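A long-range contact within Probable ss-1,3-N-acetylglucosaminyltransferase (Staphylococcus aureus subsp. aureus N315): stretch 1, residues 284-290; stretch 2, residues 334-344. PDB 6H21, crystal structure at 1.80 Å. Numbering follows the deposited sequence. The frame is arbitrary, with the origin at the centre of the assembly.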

# COMPACT_ATOMS: atom_id res chain seq x y z
N LYS C 284 21.80 3.42 0.25
CA LYS C 284 20.62 3.97 -0.42
C LYS C 284 19.34 3.27 0.07
O LYS C 284 18.46 2.98 -0.72
CB LYS C 284 20.77 3.84 -1.93
CG LYS C 284 22.02 4.50 -2.48
CD LYS C 284 22.02 4.63 -3.99
CE LYS C 284 23.18 5.46 -4.48
NZ LYS C 284 23.75 4.89 -5.73
N LYS C 285 19.25 3.00 1.37
CA LYS C 285 18.19 2.17 1.91
C LYS C 285 16.81 2.80 1.61
O LYS C 285 15.84 2.09 1.43
CB LYS C 285 18.40 1.95 3.40
CG LYS C 285 18.20 3.20 4.24
CD LYS C 285 18.16 2.89 5.72
CE LYS C 285 18.17 4.13 6.58
NZ LYS C 285 19.06 3.96 7.75
N ASN C 286 16.77 4.14 1.51
CA ASN C 286 15.53 4.88 1.28
C ASN C 286 15.52 5.44 -0.15
O ASN C 286 15.00 6.53 -0.38
CB ASN C 286 15.36 6.00 2.30
CG ASN C 286 15.05 5.46 3.69
OD1 ASN C 286 14.31 4.49 3.83
ND2 ASN C 286 15.59 6.10 4.71
N PHE C 287 16.05 4.67 -1.10
CA PHE C 287 16.15 5.14 -2.48
C PHE C 287 14.76 5.37 -3.10
O PHE C 287 14.61 6.24 -3.96
CB PHE C 287 16.92 4.13 -3.33
CG PHE C 287 16.14 2.90 -3.72
CD1 PHE C 287 16.03 1.81 -2.86
CD2 PHE C 287 15.48 2.85 -4.94
CE1 PHE C 287 15.29 0.70 -3.21
CE2 PHE C 287 14.73 1.73 -5.28
CZ PHE C 287 14.64 0.66 -4.41
N ALA C 288 13.76 4.58 -2.71
CA ALA C 288 12.49 4.47 -3.49
C ALA C 288 11.75 5.82 -3.56
O ALA C 288 11.24 6.15 -4.62
CB ALA C 288 11.60 3.35 -2.96
N ASN C 289 11.73 6.59 -2.47
CA ASN C 289 11.05 7.88 -2.44
C ASN C 289 12.05 9.05 -2.57
O ASN C 289 11.70 10.18 -2.27
CB ASN C 289 10.22 8.03 -1.16
CG ASN C 289 9.04 7.10 -1.11
OD1 ASN C 289 8.07 7.28 -1.84
ND2 ASN C 289 9.09 6.13 -0.23
N SER C 290 13.29 8.76 -2.99
CA SER C 290 14.37 9.73 -3.08
C SER C 290 14.21 10.55 -4.36
O SER C 290 13.33 10.30 -5.18
CB SER C 290 15.72 9.04 -3.04
OG SER C 290 16.03 8.42 -4.30
N ASP C 334 9.16 -4.51 -7.30
CA ASP C 334 7.97 -3.66 -7.46
C ASP C 334 8.23 -2.30 -6.81
O ASP C 334 8.11 -2.15 -5.60
CB ASP C 334 6.75 -4.34 -6.84
CG ASP C 334 5.40 -3.71 -7.19
OD1 ASP C 334 5.24 -2.47 -7.06
OD2 ASP C 334 4.49 -4.49 -7.47
N LEU C 335 8.63 -1.32 -7.63
CA LEU C 335 9.09 -0.06 -7.12
C LEU C 335 7.95 0.64 -6.37
O LEU C 335 8.19 1.23 -5.34
CB LEU C 335 9.64 0.80 -8.27
CG LEU C 335 10.08 2.20 -7.85
CD1 LEU C 335 11.21 2.15 -6.84
CD2 LEU C 335 10.48 3.04 -9.06
N LEU C 336 6.71 0.55 -6.89
CA LEU C 336 5.53 1.21 -6.24
C LEU C 336 5.35 0.67 -4.82
O LEU C 336 5.06 1.41 -3.87
CB LEU C 336 4.26 0.98 -7.07
CG LEU C 336 4.11 1.84 -8.33
CD1 LEU C 336 2.84 1.49 -9.09
CD2 LEU C 336 4.08 3.31 -7.99
N ALA C 337 5.49 -0.65 -4.69
CA ALA C 337 5.35 -1.35 -3.42
C ALA C 337 6.48 -0.96 -2.46
O ALA C 337 6.23 -0.79 -1.29
CB ALA C 337 5.28 -2.83 -3.64
N VAL C 338 7.71 -0.74 -2.96
CA VAL C 338 8.79 -0.30 -2.05
C VAL C 338 8.50 1.13 -1.55
O VAL C 338 8.63 1.42 -0.35
CB VAL C 338 10.19 -0.43 -2.69
CG1 VAL C 338 11.28 0.02 -1.73
CG2 VAL C 338 10.46 -1.85 -3.17
N MET C 339 8.11 2.01 -2.48
CA MET C 339 7.71 3.36 -2.16
C MET C 339 6.63 3.33 -1.05
O MET C 339 6.75 4.05 -0.07
CB MET C 339 7.16 4.07 -3.39
CG MET C 339 8.22 4.44 -4.41
SD MET C 339 7.49 5.14 -5.88
CE MET C 339 7.10 6.80 -5.35
N ILE C 340 5.62 2.49 -1.22
CA ILE C 340 4.52 2.40 -0.25
C ILE C 340 5.08 1.85 1.08
O ILE C 340 4.84 2.42 2.10
CB ILE C 340 3.37 1.54 -0.80
CG1 ILE C 340 2.66 2.25 -1.96
CG2 ILE C 340 2.39 1.17 0.30
CD1 ILE C 340 1.93 1.29 -2.89
N ALA C 341 5.89 0.80 1.02
CA ALA C 341 6.48 0.21 2.24
C ALA C 341 7.24 1.28 3.04
O ALA C 341 7.11 1.35 4.28
CB ALA C 341 7.38 -0.94 1.90
N ASP C 342 7.97 2.15 2.33
CA ASP C 342 8.78 3.18 2.99
C ASP C 342 7.89 4.25 3.63
O ASP C 342 8.24 4.75 4.70
CB ASP C 342 9.80 3.81 2.04
CG ASP C 342 11.10 3.03 1.94
OD1 ASP C 342 11.38 2.19 2.85
OD2 ASP C 342 11.84 3.28 0.97
N LYS C 343 6.77 4.60 2.98
CA LYS C 343 5.80 5.55 3.56
C LYS C 343 5.16 5.00 4.85
O LYS C 343 4.75 5.80 5.72
CB LYS C 343 4.70 5.91 2.55
CG LYS C 343 5.07 7.07 1.64
CD LYS C 343 4.16 7.20 0.45
CE LYS C 343 4.82 7.98 -0.67
NZ LYS C 343 5.28 9.31 -0.21
N LEU C 344 5.03 3.67 4.95
CA LEU C 344 4.39 3.04 6.11
C LEU C 344 5.37 2.82 7.27
O LEU C 344 4.94 2.75 8.41
CB LEU C 344 3.71 1.75 5.68
CG LEU C 344 2.50 1.93 4.77
CD1 LEU C 344 1.99 0.60 4.27
CD2 LEU C 344 1.39 2.71 5.47
O HOH W 1 13.72 2.35 -0.55
O HOH W 2 12.15 5.66 0.41
O HOH W 3 12.67 3.12 5.15

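Three water molecules, rather than direct polar contacts, join the carboxylate of Asp-342 to the turns of the first stretch. Water 1 donates to Asp-342 OD2 (2.6 Å) and to Lys-285 O (2.9 Å) while accepting from Ala-288 N (3.1 Å). Water 2 donates to the same Asp-342 OD2 (2.5 Å) and accepts from Asn-289 N (3.1 Å) and Asn-289 ND2 (3.2 Å). Water 3 donates to both Asn-286 OD1 (2.5 Å) and Asp-342 OD1 (2.8 Å), linking two acceptors that could not bond each other directly.

The first stretch folds as two successive type I turns, Lys-284 to Phe-287 and Phe-287 to Ser-290, and lies against the helix 335-344. The backbones come nearest at Ala-288 and Met-339, whose CA atoms are 5.1 Å apart. The small Ala-288 side chain points toward the helix and permits this approach: its CB packs 3.6 Å from Val-338 CG1 and 3.8 Å from Met-339 CG. Phe-287 extends the apolar patch, with its CE2 3.9 Å from Leu-335 CD1.

One direct hydrogen bond crosses the interface, from Asn-289 ND2 to Met-339 O (3.1 Å). It is almost linear, at 176°, and the carbonyl also accepts the helical bond from Lys-343 N (3.1 Å), so the asparagine adds a second donor without displacing the first.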